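Local coordinates for ABC transporter periplasmic-binding protein YTFQ (Escherichia coli, PDB 2VK2) that binds alpha- and beta-galactofuranose in the periplasm and serves as the solute-binding component of the YtfQRT-YjfF sugar ABC transporter, at residues 86-91 / 99-104; 103-108 / 249-254; 114-119 / 277-282. One frame throughout, in Å; residues are numbered along the deposited sequence.

Interactions 1 and 2 share strand 103-106 and lie with their centres about 9 Å apart in the lobe built on the all-parallel sheet. Interaction 1 sets this strand beside strand 86-89; interaction 2 packs Val105 and the residues after it against the turn that leads into helix 252-265. Past Ala107 the chain enters the other lobe as helix 109-124, which forms interaction 3 with strand 278-280, centred about 20 Å from interaction 2. Interaction 1 closes first along the chain, while the segments of 2 and 3 alternate, so the chain crosses between the lobes more than once. Ala107 and Ser277 touch at these crossings. Galactofuranose lies between the lobes, gripped directly by Asp90 and Arg91 of interaction 1.

Interaction 1 of 3, residues 86-91 / 99-104; sequences VFLLDR and SLYMTT. With GZL (beta-D-galactofuranose), chain B.
Leu88 and Thr104 face each other as a parallel pair in the sheet of one lobe of a type I periplasmic binding protein, a Rossmann-like fold. Packing is dense at the start of strand 86-89. Val86 O accepts from Met102 N at 2.8 Å, and Leu88 N donates to Thr103 O, both nearly along the C=O axis. On the face bearing Leu88, its CD1 makes a CH-pi contact over the centre of the Tyr101 ring, 3.7 Å above the plane, the side chains crossing at about a right angle. Lys271 adds a cation-pi contact to this ring. On the other face, Phe87 and Met102 run side by side: Met102 CB makes a second CH-pi contact, offset toward the rim, while Thr103 CG2 meets the ring edge at CD1. Helix 252-265 covers this face.

Past Leu88 the pairing passes to Val105, and the Asp90-Arg91 loop, its side chains pointing away from 99-104, turns to galactofuranose. Arg91 O touches Thr104 CG2 at 3.7 Å but has no polar partner in the model. The sugar's O5 donates to Asp90 OD1 and its O6 to Asp90 O, while Asp90 OD2 bridges to Arg17 and Arg91 NH1 bonds to Val67 O. Arg91, extended from CG to NE, gives NE to O5 at 2.9 Å and NH2 to O4 in a nearly straight bond of 3.0 Å.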
loop_
_atom_site.group_PDB
_atom_site.type_symbol
_atom_site.label_atom_id
_atom_site.label_comp_id
_atom_site.label_asym_id
_atom_site.label_seq_id
_atom_site.Cartn_x
_atom_site.Cartn_y
_atom_site.Cartn_z
ATOM N N VAL A 86 9.243 -19.002 2.454
ATOM C CA VAL A 86 8.741 -17.825 1.754
ATOM C C VAL A 86 8.001 -16.919 2.728
ATOM O O VAL A 86 7.192 -17.381 3.535
ATOM C CB VAL A 86 7.802 -18.223 0.594
ATOM C CG1 VAL A 86 7.122 -16.993 -0.008
ATOM C CG2 VAL A 86 8.582 -18.979 -0.469
ATOM N N PHE A 87 8.301 -15.623 2.650
ATOM C CA PHE A 87 7.664 -14.610 3.481
ATOM C C PHE A 87 7.009 -13.588 2.566
ATOM O O PHE A 87 7.634 -13.100 1.631
ATOM C CB PHE A 87 8.706 -13.928 4.374
ATOM C CG PHE A 87 9.446 -14.880 5.275
ATOM C CD1 PHE A 87 9.125 -14.974 6.622
ATOM C CD2 PHE A 87 10.454 -15.690 4.772
ATOM C CE1 PHE A 87 9.798 -15.860 7.453
ATOM C CE2 PHE A 87 11.129 -16.575 5.598
ATOM C CZ PHE A 87 10.800 -16.661 6.936
ATOM N N LEU A 88 5.740 -13.291 2.824
ATOM C CA LEU A 88 5.006 -12.325 2.018
ATOM C C LEU A 88 5.041 -10.966 2.704
ATOM O O LEU A 88 4.845 -10.875 3.912
ATOM C CB LEU A 88 3.562 -12.785 1.805
ATOM C CG LEU A 88 3.408 -14.169 1.166
ATOM C CD1 LEU A 88 1.937 -14.523 1.043
ATOM C CD2 LEU A 88 4.099 -14.240 -0.189
ATOM N N LEU A 89 5.323 -9.927 1.914
ATOM C CA LEU A 89 5.398 -8.526 2.433
ATOM C C LEU A 89 4.371 -7.664 1.747
ATOM O O LEU A 89 4.273 -7.631 0.561
ATOM C CB LEU A 89 6.808 -7.958 2.167
ATOM C CG LEU A 89 7.981 -8.409 3.065
ATOM C CD1 LEU A 89 8.240 -9.932 3.123
ATOM C CD2 LEU A 89 9.226 -7.646 2.600
ATOM N N ASP A 90 3.630 -6.981 2.624
ATOM C CA ASP A 90 2.790 -5.800 2.289
ATOM C C ASP A 90 1.546 -6.027 1.416
ATOM O O ASP A 90 0.643 -5.252 1.471
ATOM C CB ASP A 90 3.673 -4.611 1.807
ATOM C CG ASP A 90 3.993 -4.627 0.330
ATOM O OD1 ASP A 90 3.116 -4.537 -0.488
ATOM O OD2 ASP A 90 5.176 -4.645 -0.009
ATOM N N ARG A 91 1.521 -7.124 0.682
ATOM C CA ARG A 91 0.259 -7.654 0.050
ATOM C C ARG A 91 0.125 -9.142 0.366
ATOM O O ARG A 91 1.070 -9.773 0.674
ATOM C CB ARG A 91 0.268 -7.437 -1.459
ATOM C CG ARG A 91 0.443 -5.921 -1.843
ATOM C CD ARG A 91 0.223 -5.695 -3.308
ATOM N NE ARG A 91 0.489 -4.232 -3.593
ATOM C CZ ARG A 91 0.676 -3.723 -4.788
ATOM N NH1 ARG A 91 0.525 -4.413 -5.892
ATOM N NH2 ARG A 91 1.025 -2.461 -4.918
ATOM N N SER A 99 0.042 -23.372 4.083
ATOM C CA SER A 99 1.402 -23.835 4.357
ATOM C C SER A 99 2.377 -23.509 3.217
ATOM O O SER A 99 3.568 -23.796 3.325
ATOM C CB SER A 99 1.416 -25.339 4.651
ATOM O OG SER A 99 1.297 -26.110 3.469
ATOM N N LEU A 100 1.877 -22.906 2.139
ATOM C CA LEU A 100 2.727 -22.492 1.018
ATOM C C LEU A 100 3.596 -21.267 1.319
ATOM O O LEU A 100 4.416 -20.880 0.492
ATOM C CB LEU A 100 1.881 -22.229 -0.233
ATOM C CG LEU A 100 1.304 -23.474 -0.910
ATOM C CD1 LEU A 100 0.333 -23.076 -2.005
ATOM C CD2 LEU A 100 2.411 -24.367 -1.470
ATOM N N TYR A 101 3.416 -20.656 2.486
ATOM C CA TYR A 101 4.272 -19.548 2.909
ATOM C C TYR A 101 4.310 -19.484 4.428
ATOM O O TYR A 101 3.440 -20.037 5.098
ATOM C CB TYR A 101 3.771 -18.225 2.326
ATOM C CG TYR A 101 2.398 -17.833 2.806
ATOM C CD1 TYR A 101 2.243 -17.033 3.931
ATOM C CD2 TYR A 101 1.255 -18.272 2.147
ATOM C CE1 TYR A 101 0.998 -16.674 4.389
ATOM C CE2 TYR A 101 -0.007 -17.911 2.598
ATOM C CZ TYR A 101 -0.123 -17.112 3.723
ATOM O OH TYR A 101 -1.359 -16.738 4.192
ATOM N N MET A 102 5.310 -18.791 4.962
ATOM C CA MET A 102 5.532 -18.734 6.404
ATOM C C MET A 102 4.587 -17.750 7.079
ATOM O O MET A 102 3.857 -18.106 8.003
ATOM C CB MET A 102 6.977 -18.327 6.694
ATOM C CG MET A 102 8.010 -19.307 6.170
ATOM S SD MET A 102 8.078 -20.820 7.140
ATOM C CE MET A 102 9.084 -20.256 8.510
ATOM N N THR A 103 4.615 -16.504 6.617
ATOM C CA THR A 103 3.777 -15.458 7.178
ATOM C C THR A 103 3.576 -14.365 6.146
ATOM O O THR A 103 4.300 -14.306 5.149
ATOM C CB THR A 103 4.410 -14.852 8.455
ATOM O OG1 THR A 103 3.455 -14.021 9.126
ATOM C CG2 THR A 103 5.643 -14.019 8.119
ATOM N N THR A 104 2.570 -13.529 6.385
ATOM C CA THR A 104 2.392 -12.280 5.653
ATOM C C THR A 104 2.594 -11.135 6.635
ATOM O O THR A 104 1.907 -11.066 7.653
ATOM C CB THR A 104 0.985 -12.163 5.040
ATOM O OG1 THR A 104 0.711 -13.318 4.240
ATOM C CG2 THR A 104 0.873 -10.918 4.167
HETATM C C6 GZL B . 0.812 -1.454 0.739
HETATM C C5 GZL B . 0.884 -1.634 -0.595
HETATM C C4 GZL B . 0.720 -0.518 -1.610
HETATM C C3 GZL B . 0.804 0.928 -1.207
HETATM C C2 GZL B . 1.571 1.596 -2.058
HETATM O O6 GZL B . 0.943 -2.476 1.589
HETATM O O5 GZL B . 1.020 -2.874 -1.079
HETATM O O4 GZL B . 1.721 -0.627 -2.632
HETATM O O3 GZL B . 0.117 1.437 -0.190
HETATM C C1 GZL B . 2.186 0.664 -3.039
HETATM O O2 GZL B . 1.837 2.903 -2.088
HETATM O O1 GZL B . 1.761 0.940 -4.369
#

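Interaction 2 of 3, residues 103-108 / 249-254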
loop_
_atom_site.group_PDB
_atom_site.type_symbol
_atom_site.label_atom_id
_atom_site.label_comp_id
_atom_site.label_asym_id
_atom_site.label_seq_id
_atom_site.Cartn_x
_atom_site.Cartn_y
_atom_site.Cartn_z
ATOM N N THR A 103 4.615 -16.504 6.617
ATOM C CA THR A 103 3.777 -15.458 7.178
ATOM C C THR A 103 3.576 -14.365 6.146
ATOM O O THR A 103 4.300 -14.306 5.149
ATOM C CB THR A 103 4.410 -14.852 8.455
ATOM O OG1 THR A 103 3.455 -14.021 9.126
ATOM C CG2 THR A 103 5.643 -14.019 8.119
ATOM N N THR A 104 2.570 -13.529 6.385
ATOM C CA THR A 104 2.392 -12.280 5.653
ATOM C C THR A 104 2.594 -11.135 6.635
ATOM O O THR A 104 1.907 -11.066 7.653
ATOM C CB THR A 104 0.985 -12.163 5.040
ATOM O OG1 THR A 104 0.711 -13.318 4.240
ATOM C CG2 THR A 104 0.873 -10.918 4.167
ATOM N N VAL A 105 3.555 -10.263 6.341
ATOM C CA VAL A 105 3.746 -9.035 7.106
ATOM C C VAL A 105 2.992 -7.933 6.384
ATOM O O VAL A 105 3.269 -7.647 5.222
ATOM C CB VAL A 105 5.230 -8.652 7.218
ATOM C CG1 VAL A 105 5.389 -7.409 8.095
ATOM C CG2 VAL A 105 6.041 -9.813 7.776
ATOM N N THR A 106 2.022 -7.325 7.057
ATOM C CA THR A 106 1.111 -6.418 6.379
ATOM C C THR A 106 0.318 -5.607 7.386
ATOM O O THR A 106 0.189 -5.997 8.541
ATOM C CB THR A 106 0.134 -7.221 5.472
ATOM O OG1 THR A 106 -0.745 -6.331 4.773
ATOM C CG2 THR A 106 -0.689 -8.208 6.296
ATOM N N ALA A 107 -0.197 -4.465 6.947
ATOM C CA ALA A 107 -1.225 -3.771 7.704
ATOM C C ALA A 107 -2.550 -4.514 7.551
ATOM O O ALA A 107 -2.703 -5.381 6.682
ATOM C CB ALA A 107 -1.368 -2.340 7.219
ATOM N N ASP A 108 -3.494 -4.182 8.422
ATOM C CA ASP A 108 -4.890 -4.545 8.228
ATOM C C ASP A 108 -5.433 -3.510 7.247
ATOM O O ASP A 108 -5.735 -2.380 7.623
ATOM C CB ASP A 108 -5.631 -4.511 9.564
ATOM C CG ASP A 108 -7.111 -4.831 9.438
ATOM O OD1 ASP A 108 -7.653 -4.815 8.311
ATOM O OD2 ASP A 108 -7.736 -5.087 10.490
ATOM N N PRO A 249 6.914 1.678 6.301
ATOM C CA PRO A 249 7.718 1.071 5.244
ATOM C C PRO A 249 8.509 -0.154 5.706
ATOM O O PRO A 249 9.006 -0.898 4.866
ATOM C CB PRO A 249 8.680 2.198 4.833
ATOM C CG PRO A 249 8.103 3.440 5.407
ATOM C CD PRO A 249 7.411 3.018 6.652
ATOM N N ASN A 250 8.625 -0.364 7.017
ATOM C CA ASN A 250 9.418 -1.470 7.543
ATOM C C ASN A 250 8.634 -2.780 7.593
ATOM O O ASN A 250 8.284 -3.290 8.662
ATOM C CB ASN A 250 9.991 -1.126 8.918
ATOM C CG ASN A 250 11.078 -2.092 9.350
ATOM O OD1 ASN A 250 11.435 -3.015 8.613
ATOM N ND2 ASN A 250 11.611 -1.887 10.547
ATOM N N MET A 251 8.376 -3.316 6.410
ATOM C CA MET A 251 7.771 -4.630 6.262
ATOM C C MET A 251 8.836 -5.719 6.312
ATOM O O MET A 251 8.567 -6.827 6.769
ATOM C CB MET A 251 7.008 -4.700 4.940
ATOM C CG MET A 251 5.840 -3.737 4.877
ATOM S SD MET A 251 4.479 -4.274 5.920
ATOM C CE MET A 251 3.394 -2.849 5.828
ATOM N N ALA A 252 10.045 -5.395 5.859
ATOM C CA ALA A 252 11.132 -6.375 5.811
ATOM C C ALA A 252 11.657 -6.742 7.199
ATOM O O ALA A 252 12.024 -7.896 7.436
ATOM C CB ALA A 252 12.265 -5.869 4.930
ATOM N N GLY A 253 11.695 -5.773 8.111
ATOM C CA GLY A 253 12.193 -6.006 9.466
ATOM C C GLY A 253 11.546 -7.189 10.165
ATOM O O GLY A 253 12.235 -8.128 10.570
ATOM N N PRO A 254 10.213 -7.151 10.336
ATOM C CA PRO A 254 9.513 -8.296 10.926
ATOM C C PRO A 254 9.707 -9.618 10.167
ATOM O O PRO A 254 9.715 -10.681 10.787
ATOM C CB PRO A 254 8.044 -7.856 10.908
ATOM C CG PRO A 254 8.097 -6.370 10.893
ATOM C CD PRO A 254 9.294 -6.033 10.063
#
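The turn leading into helix 252-265 and its first residues, where the chain has just returned from the other lobe, pack onto strand 103-106 through Val105, Met251 and Pro254. This is a strand-against-helix-end contact of the type I periplasmic binding fold, beside the sugar pocket and without a hydrogen bond across it. Val105 fills the join. Its CG1, anti to the backbone N (chi1 -177°), reaches Met251 O at 3.5 Å and also meets Pro254 CB at 3.9 Å, the valine and proline side chains crossing at about a right angle. One methyl thus touches the carbonyl before the helix and a proline ring in its first turn.

Met251 covers the strand further along. Bent at chi2 (-73°), its side chain brings SD to 3.9 Å from Val105 CG1 and 4.0 Å from Thr106 CA, and its CE comes near Ala107 N, where the strand gives way to the crossing between lobes. Its nearest side-chain atoms are about 4 Å from those of Asp90 and Trp16, consistent with a second-shell place at the sugar site.

Each segment also carries a side-chain bond of its own. Thr106 OG1 donates to Ala107 O in the carbonyl plane, on a lone pair. Asn250, the centre of an inverse gamma turn, caps the helix start: Gly253 N donates to its OD1 at 2.8 Å, tilted 26° from the carbonyl plane.

Interaction 3 of 3, residues 114-119 / 277-282; sequences KLIGDW and STLYLP
Helix 109-124 lies across strand 278-280 at a signed crossing angle of -44° over residues 114-119, with the two axes 9.1 Å apart and the backbones nearest at Leu115 and Leu279. The strand is the antiparallel edge member of the mixed sheet in the second lobe of this periplasmic binding fold, hydrogen-bonded to strand 243-246, and the helix packs on the same sheet.

Leu279 is the centre of the contact. With its CG anti to the backbone N (chi1 180°), its two methyls divide between two helix residues: CD1 meets Ile116 CD1 at 3.9 Å, the side chains crossing at about a right angle, and CD2 meets Trp119 CB at 4.0 Å. To one end, Leu115 CD1 touches Ser277 CB at 4.0 Å. To the other, Leu281 CD2 approaches the pyrrole part of the Trp119 indole obliquely, 3.6 Å from NE1 and a little further from CD1. Ile116 also touches Phe150 of helix 141-153.

The charged residues of this turn pair with each other instead of reaching the strand: Lys114 NZ bridges to Asp118 OD2 on its syn lone pair at 2.8 Å, one helical turn apart. Across the contact itself no hydrogen bond or salt bridge forms. Helix and edge strand are therefore held together by van der Waals contacts of methyl and methylene groups and the indole, an apolar seam of mostly partly exposed residues, with Ile116 buried.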
loop_
_atom_site.group_PDB
_atom_site.type_symbol
_atom_site.label_atom_id
_atom_site.label_comp_id
_atom_site.label_asym_id
_atom_site.label_seq_id
_atom_site.Cartn_x
_atom_site.Cartn_y
_atom_site.Cartn_z
ATOM N N LYS A 114 -11.339 1.684 6.472
ATOM C CA LYS A 114 -12.314 2.045 7.498
ATOM C C LYS A 114 -11.943 3.339 8.215
ATOM O O LYS A 114 -12.811 4.158 8.505
ATOM C CB LYS A 114 -12.433 0.913 8.517
ATOM C CG LYS A 114 -13.433 1.145 9.629
ATOM C CD LYS A 114 -13.435 -0.033 10.582
ATOM C CE LYS A 114 -14.507 0.094 11.641
ATOM N NZ LYS A 114 -14.295 1.281 12.508
ATOM N N LEU A 115 -10.661 3.512 8.516
ATOM C CA LEU A 115 -10.208 4.727 9.195
ATOM C C LEU A 115 -10.520 5.977 8.374
ATOM O O LEU A 115 -10.970 6.987 8.919
ATOM C CB LEU A 115 -8.712 4.652 9.506
ATOM C CG LEU A 115 -8.315 3.665 10.608
ATOM C CD1 LEU A 115 -6.802 3.520 10.665
ATOM C CD2 LEU A 115 -8.870 4.097 11.963
ATOM N N ILE A 116 -10.295 5.909 7.064
ATOM C CA ILE A 116 -10.614 7.033 6.179
ATOM C C ILE A 116 -12.128 7.229 6.059
ATOM O O ILE A 116 -12.614 8.362 6.101
ATOM C CB ILE A 116 -9.990 6.851 4.774
ATOM C CG1 ILE A 116 -8.457 6.893 4.846
ATOM C CG2 ILE A 116 -10.507 7.917 3.807
ATOM C CD1 ILE A 116 -7.882 8.236 5.305
ATOM N N GLY A 117 -12.869 6.132 5.919
ATOM C CA GLY A 117 -14.325 6.197 5.833
ATOM C C GLY A 117 -14.969 6.783 7.077
ATOM O O GLY A 117 -15.842 7.650 6.982
ATOM N N ASP A 118 -14.532 6.317 8.246
ATOM C CA ASP A 118 -15.032 6.830 9.525
ATOM C C ASP A 118 -14.738 8.326 9.652
ATOM O O ASP A 118 -15.592 9.104 10.091
ATOM C CB ASP A 118 -14.387 6.095 10.710
ATOM C CG ASP A 118 -14.875 4.663 10.868
ATOM O OD1 ASP A 118 -15.869 4.271 10.222
ATOM O OD2 ASP A 118 -14.252 3.929 11.664
ATOM N N TRP A 119 -13.530 8.722 9.265
ATOM C CA TRP A 119 -13.149 10.128 9.282
ATOM C C TRP A 119 -14.093 10.950 8.403
ATOM O O TRP A 119 -14.577 12.005 8.820
ATOM C CB TRP A 119 -11.695 10.320 8.832
ATOM C CG TRP A 119 -11.413 11.749 8.517
ATOM C CD1 TRP A 119 -11.121 12.739 9.405
ATOM C CD2 TRP A 119 -11.456 12.363 7.226
ATOM N NE1 TRP A 119 -10.965 13.932 8.744
ATOM C CE2 TRP A 119 -11.163 13.730 7.405
ATOM C CE3 TRP A 119 -11.704 11.890 5.933
ATOM C CZ2 TRP A 119 -11.113 14.627 6.339
ATOM C CZ3 TRP A 119 -11.652 12.781 4.876
ATOM C CH2 TRP A 119 -11.358 14.134 5.086
ATOM N N SER A 277 -1.740 0.678 12.178
ATOM C CA SER A 277 -2.323 1.736 11.345
ATOM C C SER A 277 -2.813 2.894 12.207
ATOM O O SER A 277 -3.505 2.678 13.200
ATOM C CB SER A 277 -3.506 1.192 10.544
ATOM O OG SER A 277 -3.110 0.129 9.699
ATOM N N THR A 278 -2.468 4.119 11.810
ATOM C CA THR A 278 -2.868 5.322 12.540
ATOM C C THR A 278 -3.312 6.410 11.570
ATOM O O THR A 278 -2.612 6.700 10.602
ATOM C CB THR A 278 -1.706 5.871 13.388
ATOM O OG1 THR A 278 -1.162 4.820 14.197
ATOM C CG2 THR A 278 -2.179 7.014 14.280
ATOM N N LEU A 279 -4.473 7.003 11.841
ATOM C CA LEU A 279 -4.969 8.141 11.067
ATOM C C LEU A 279 -4.241 9.417 11.474
ATOM O O LEU A 279 -4.120 9.715 12.665
ATOM C CB LEU A 279 -6.470 8.325 11.296
ATOM C CG LEU A 279 -7.138 9.484 10.553
ATOM C CD1 LEU A 279 -7.205 9.197 9.064
ATOM C CD2 LEU A 279 -8.522 9.732 11.116
ATOM N N TYR A 280 -3.770 10.165 10.482
ATOM C CA TYR A 280 -3.137 11.457 10.710
ATOM C C TYR A 280 -3.844 12.550 9.922
ATOM O O TYR A 280 -4.212 12.364 8.760
ATOM C CB TYR A 280 -1.655 11.393 10.346
ATOM C CG TYR A 280 -0.844 10.611 11.352
ATOM C CD1 TYR A 280 -0.623 11.108 12.633
ATOM C CD2 TYR A 280 -0.308 9.368 11.031
ATOM C CE1 TYR A 280 0.112 10.394 13.565
ATOM C CE2 TYR A 280 0.432 8.646 11.959
ATOM C CZ TYR A 280 0.638 9.165 13.222
ATOM O OH TYR A 280 1.370 8.456 14.147
ATOM N N LEU A 281 -4.030 13.688 10.586
ATOM C CA LEU A 281 -4.701 14.854 10.024
ATOM C C LEU A 281 -3.716 16.030 10.045
ATOM O O LEU A 281 -2.637 15.906 10.617
ATOM C CB LEU A 281 -5.960 15.163 10.843
ATOM C CG LEU A 281 -6.939 13.992 11.005
ATOM C CD1 LEU A 281 -8.097 14.380 11.912
ATOM C CD2 LEU A 281 -7.458 13.505 9.657
ATOM N N PRO A 282 -4.067 17.162 9.403
ATOM C CA PRO A 282 -3.119 18.279 9.286
ATOM C C PRO A 282 -2.533 18.813 10.597
ATOM O O PRO A 282 -1.424 19.342 10.583
ATOM C CB PRO A 282 -3.948 19.358 8.583
ATOM C CG PRO A 282 -4.935 18.578 7.780
ATOM C CD PRO A 282 -5.322 17.455 8.690
#